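Local coordinates for protein phosphoethanolamine N-methyltransferase 1 (PDB 4KRG) that methylates the amino group of phosphoethanolamine with S-adenosylmethionine as methyl donor, probably the first methylation step of nematode phosphocholine biosynthesis, at residues 253-256 with 257-261; 356-359 with 360-364. All coordinates share one frame; numbering follows the deposited sequence. Where two conformers were deposited one is given.

Interaction 1: residues 253-256 with 257-261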
loop_
_atom_site.group_PDB
_atom_site.type_symbol
_atom_site.label_atom_id
_atom_site.label_comp_id
_atom_site.label_asym_id
_atom_site.label_seq_id
_atom_site.Cartn_x
_atom_site.Cartn_y
_atom_site.Cartn_z
ATOM N N LEU A 253 17.059 -8.756 -8.117
ATOM C CA LEU A 253 16.375 -9.043 -9.377
ATOM C C LEU A 253 15.776 -10.445 -9.403
ATOM O O LEU A 253 14.641 -10.634 -9.841
ATOM C CB LEU A 253 17.322 -8.832 -10.564
ATOM C CG LEU A 253 16.690 -8.836 -11.957
ATOM C CD1 LEU A 253 15.584 -7.802 -12.070
ATOM C CD2 LEU A 253 17.739 -8.600 -13.029
ATOM N N ASN A 254 16.527 -11.424 -8.920
ATOM C CA ASN A 254 16.011 -12.784 -8.814
ATOM C C ASN A 254 14.710 -12.828 -8.030
ATOM O O ASN A 254 13.748 -13.477 -8.433
ATOM C CB ASN A 254 17.024 -13.690 -8.127
ATOM C CG ASN A 254 16.498 -15.093 -7.924
ATOM O OD1 ASN A 254 15.867 -15.666 -8.814
ATOM N ND2 ASN A 254 16.737 -15.649 -6.742
ATOM N N LEU A 255 14.692 -12.132 -6.903
ATOM C CA LEU A 255 13.514 -12.105 -6.059
ATOM C C LEU A 255 12.355 -11.368 -6.722
ATOM O O LEU A 255 11.238 -11.878 -6.794
ATOM C CB LEU A 255 13.854 -11.466 -4.717
ATOM C CG LEU A 255 14.888 -12.228 -3.896
ATOM C CD1 LEU A 255 15.247 -11.448 -2.662
ATOM C CD2 LEU A 255 14.344 -13.585 -3.507
ATOM N N PHE A 256 12.635 -10.167 -7.210
ATOM C CA PHE A 256 11.615 -9.271 -7.735
ATOM C C PHE A 256 11.000 -9.816 -9.025
ATOM O O PHE A 256 9.808 -9.651 -9.264
ATOM C CB PHE A 256 12.243 -7.886 -7.956
ATOM C CG PHE A 256 11.258 -6.783 -8.262
ATOM C CD1 PHE A 256 10.171 -6.539 -7.437
ATOM C CD2 PHE A 256 11.462 -5.951 -9.355
ATOM C CE1 PHE A 256 9.288 -5.497 -7.720
ATOM C CE2 PHE A 256 10.588 -4.916 -9.641
ATOM C CZ PHE A 256 9.498 -4.689 -8.823
ATOM N N SER A 257 11.810 -10.483 -9.842
ATOM C CA SER A 257 11.375 -10.924 -11.171
ATOM C C SER A 257 10.799 -12.333 -11.215
ATOM O O SER A 257 9.919 -12.619 -12.027
ATOM C CB SER A 257 12.527 -10.840 -12.179
ATOM O OG SER A 257 12.732 -9.513 -12.621
ATOM N N GLN A 258 11.306 -13.213 -10.357
ATOM C CA GLN A 258 10.930 -14.626 -10.409
ATOM C C GLN A 258 10.324 -15.190 -9.115
ATOM O O GLN A 258 9.181 -15.651 -9.113
ATOM C CB GLN A 258 12.127 -15.477 -10.845
ATOM C CG GLN A 258 12.032 -16.027 -12.270
ATOM C CD GLN A 258 12.074 -14.943 -13.336
ATOM O OE1 GLN A 258 13.020 -14.157 -13.402
ATOM N NE2 GLN A 258 11.044 -14.900 -14.177
ATOM N N ILE A 259 11.090 -15.158 -8.026
ATOM C CA ILE A 259 10.686 -15.783 -6.764
ATOM C C ILE A 259 9.370 -15.236 -6.191
ATOM O O ILE A 259 8.434 -15.994 -5.909
ATOM C CB ILE A 259 11.777 -15.631 -5.684
ATOM C CG1 ILE A 259 13.110 -16.234 -6.148
ATOM C CG2 ILE A 259 11.315 -16.257 -4.374
ATOM C CD1 ILE A 259 13.127 -17.754 -6.238
ATOM N N TRP A 260 9.313 -13.919 -6.011
ATOM C CA TRP A 260 8.139 -13.269 -5.433
ATOM C C TRP A 260 6.861 -13.355 -6.280
ATOM O O TRP A 260 5.801 -13.671 -5.743
ATOM C CB TRP A 260 8.448 -11.813 -5.058
ATOM C CG TRP A 260 9.458 -11.656 -3.957
ATOM C CD1 TRP A 260 9.829 -12.597 -3.036
ATOM C CD2 TRP A 260 10.233 -10.486 -3.667
ATOM N NE1 TRP A 260 10.781 -12.078 -2.187
ATOM C CE2 TRP A 260 11.048 -10.784 -2.558
ATOM C CE3 TRP A 260 10.315 -9.213 -4.243
ATOM C CZ2 TRP A 260 11.933 -9.853 -2.011
ATOM C CZ3 TRP A 260 11.189 -8.294 -3.697
ATOM C CH2 TRP A 260 11.987 -8.616 -2.593
ATOM N N PRO A 261 6.941 -13.069 -7.597
ATOM C CA PRO A 261 5.690 -13.168 -8.365
ATOM C C PRO A 261 5.136 -14.590 -8.358
ATOM O O PRO A 261 3.924 -14.788 -8.439
ATOM C CB PRO A 261 6.116 -12.774 -9.781
ATOM C CG PRO A 261 7.339 -11.929 -9.583
ATOM C CD PRO A 261 8.050 -12.558 -8.425
#
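Across Ser257-Ile259 the backbone of helix 249-271 widens into a pi-type turn: Leu253 O accepts from Ser257 N in the ordinary i to i+4 way, whereas Asn254 O takes Ile259 N five residues on. That i+5 bond is nearly straight at 171° and lies in the carbonyl plane; Asn254 O is gripped a second time by Gln258 N, at 3.1 Å, from above that plane. Leu255 O then also reaches five residues ahead, to Trp260 N at 2.9 Å. Pro261 has no amide hydrogen to continue the series, and its ring instead rests CG against Phe256 O, at 3.4 Å, where the helix kinks. Five residues apart, Leu255 and Trp260 meet side to face. Leu255 CB sits above the centre of the indole six-membered ring, 3.7 Å from the centroid, a CH-pi contact; Leu255 CD2 turns to Ile259 CB. Trp260 CG stands anti to its carbonyl carbon (chi1 -66°), swinging the indole back along the helix so that CE3 also meets Phe256 CD1 at the edge of the phenyl ring, 4.2 Å away. Ser257 OG touches Leu253 CD1, yet its hydrogen bond goes to Asp136. Leu253 and Phe256 also lie against helix 136-149, while Phe256, Trp260 and Pro261 pack on helix 189-198, where Lys194 makes a cation-pi contact with the indole.

Interaction 2: residues 356-359 with 360-364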
loop_
_atom_site.group_PDB
_atom_site.type_symbol
_atom_site.label_atom_id
_atom_site.label_comp_id
_atom_site.label_asym_id
_atom_site.label_seq_id
_atom_site.Cartn_x
_atom_site.Cartn_y
_atom_site.Cartn_z
ATOM N N GLU A 356 3.616 -2.662 8.497
ATOM C CA GLU A 356 4.551 -3.656 9.008
ATOM C C GLU A 356 4.071 -4.250 10.333
ATOM O O GLU A 356 4.340 -5.409 10.630
ATOM C CB GLU A 356 5.925 -3.016 9.202
ATOM C CG GLU A 356 7.078 -3.992 9.311
ATOM C CD GLU A 356 8.423 -3.285 9.279
ATOM O OE1 GLU A 356 8.448 -2.049 9.472
ATOM O OE2 GLU A 356 9.451 -3.955 9.057
ATOM N N SER A 357 3.359 -3.446 11.121
ATOM C CA SER A 357 2.929 -3.842 12.462
ATOM C C SER A 357 1.716 -3.043 12.872
ATOM O O SER A 357 1.316 -2.120 12.166
ATOM C CB SER A 357 4.034 -3.549 13.462
ATOM O OG SER A 357 4.224 -2.148 13.582
ATOM N N LEU A 358 1.151 -3.375 14.029
ATOM C CA LEU A 358 0.057 -2.589 14.587
ATOM C C LEU A 358 0.509 -1.158 14.867
ATOM O O LEU A 358 -0.204 -0.201 14.560
ATOM C CB LEU A 358 -0.468 -3.232 15.875
ATOM C CG LEU A 358 -1.536 -2.467 16.667
ATOM C CD1 LEU A 358 -2.771 -2.201 15.823
ATOM C CD2 LEU A 358 -1.920 -3.233 17.922
ATOM N N SER A 359 1.696 -1.035 15.453
ATOM C CA SER A 359 2.277 0.259 15.798
ATOM C C SER A 359 2.335 1.190 14.590
ATOM O O SER A 359 2.075 2.386 14.698
ATOM C CB SER A 359 3.675 0.059 16.378
ATOM O OG SER A 359 4.280 1.296 16.693
ATOM N N SER A 360 2.670 0.625 13.436
ATOM C CA SER A 360 2.750 1.384 12.187
ATOM C C SER A 360 1.399 2.002 11.823
ATOM O O SER A 360 1.311 3.187 11.495
ATOM C CB SER A 360 3.241 0.488 11.049
ATOM O OG SER A 360 3.084 1.134 9.796
ATOM N N SER A 361 0.347 1.192 11.899
ATOM C CA SER A 361 -0.998 1.655 11.569
ATOM C C SER A 361 -1.476 2.700 12.573
ATOM O O SER A 361 -2.138 3.672 12.215
ATOM C CB SER A 361 -1.981 0.484 11.512
ATOM O OG SER A 361 -3.265 0.952 11.144
ATOM N N ILE A 362 -1.145 2.495 13.838
ATOM C CA ILE A 362 -1.548 3.445 14.866
ATOM C C ILE A 362 -0.909 4.813 14.617
ATOM O O ILE A 362 -1.579 5.834 14.741
ATOM C CB ILE A 362 -1.256 2.914 16.283
ATOM C CG1 ILE A 362 -2.229 1.785 16.620
ATOM C CG2 ILE A 362 -1.354 4.025 17.325
ATOM C CD1 ILE A 362 -2.038 1.220 18.006
ATOM N N ASP A 363 0.372 4.837 14.248
ATOM C CA ASP A 363 1.053 6.094 13.921
ATOM C C ASP A 363 0.347 6.831 12.791
ATOM O O ASP A 363 0.032 8.010 12.913
ATOM C CB ASP A 363 2.510 5.852 13.537
ATOM C CG ASP A 363 3.395 5.569 14.734
ATOM O OD1 ASP A 363 2.976 5.869 15.871
ATOM O OD2 ASP A 363 4.518 5.052 14.535
ATOM N N TYR A 364 0.114 6.125 11.694
ATOM C CA TYR A 364 -0.627 6.654 10.555
ATOM C C TYR A 364 -1.926 7.328 10.981
ATOM O O TYR A 364 -2.197 8.473 10.625
ATOM C CB TYR A 364 -0.939 5.507 9.594
ATOM C CG TYR A 364 -1.594 5.899 8.296
ATOM C CD1 TYR A 364 -0.833 6.252 7.197
ATOM C CD2 TYR A 364 -2.971 5.870 8.156
ATOM C CE1 TYR A 364 -1.424 6.588 6.001
ATOM C CE2 TYR A 364 -3.574 6.206 6.964
ATOM C CZ TYR A 364 -2.795 6.563 5.887
ATOM O OH TYR A 364 -3.385 6.901 4.694
HETATM O O HOH W 1 4.796 -0.039 8.222
HETATM O O HOH W 2 5.549 2.635 14.808
HETATM O O HOH W 3 3.817 3.877 18.409
#
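With chi1 at 67°, Ser357 OG is tucked between its own backbone N and carbonyl carbon, facing the amide of Ser360, while an extended backbone (phi -156°, psi 175°) leads the chain into helix 358-367. This is an N-cap: Ser357 OG accepts from Ser360 N at 3.2 Å, giving a first-turn amide a partner that no earlier turn of helix can supply. Ser357 O adds two weak bonds, to Ser360 N and Ser361 N, so the Ser360 amide is shared between hydroxyl and carbonyl of the capping residue. Regular helix follows, with Ile362 N bonded to Leu358 O at 2.9 Å and Asp363 N to Ser359 O.

Next to the cap, a water accepts from Glu356 N and lies 2.6 Å from Ser360 OG, tying the residue before the cap to the first turn; Asn355 ND2 is hydrogen-bonded to the same hydroxyl, and Glu356 OE2 forms a salt bridge with Arg197. Further along, Asp363 CG lies 3.4 Å from Ser359 O, and one water donates to Asp363 OD2 at 2.6 Å. In the conformer of Ser359 described here, one of two, OG shares that water with OD2 and a second with OD1, whose bond to the water is weak; as permanent links these bridges are doubtful. Elsewhere on the helix Leu358 and Ile362, one turn apart, slant across each other; Leu358 also packs on Tyr299 and Phe301 of strand 297-302, and Tyr299 OH is hydrogen-bonded to Ser361 OG. Between the two branched side chains the closest approach is Leu358 CG to Ile362 CD1, at 4.0 Å.

Overall arrangement
Each contact is local to one helix, and the two helices differ: interaction 1 lies within helix 249-271, interaction 2 at the start of helix 358-367. Both are partly buried, interaction 2 the nearer to the centre of the chain; their centres are 27 Å apart and their nearest atoms about 13 Å, without touching. Interaction 1 deals with an irregularity inside a helix, through backbone bonds that span five residues and aromatic packing against two other helices. Interaction 2 deals with a helix beginning, through a serine cap and bridging waters, with Leu358 and Ile362 packed into the interior. Helix 189-198 relates to both, since it packs on 257-261 and, through Arg197, reaches Glu356.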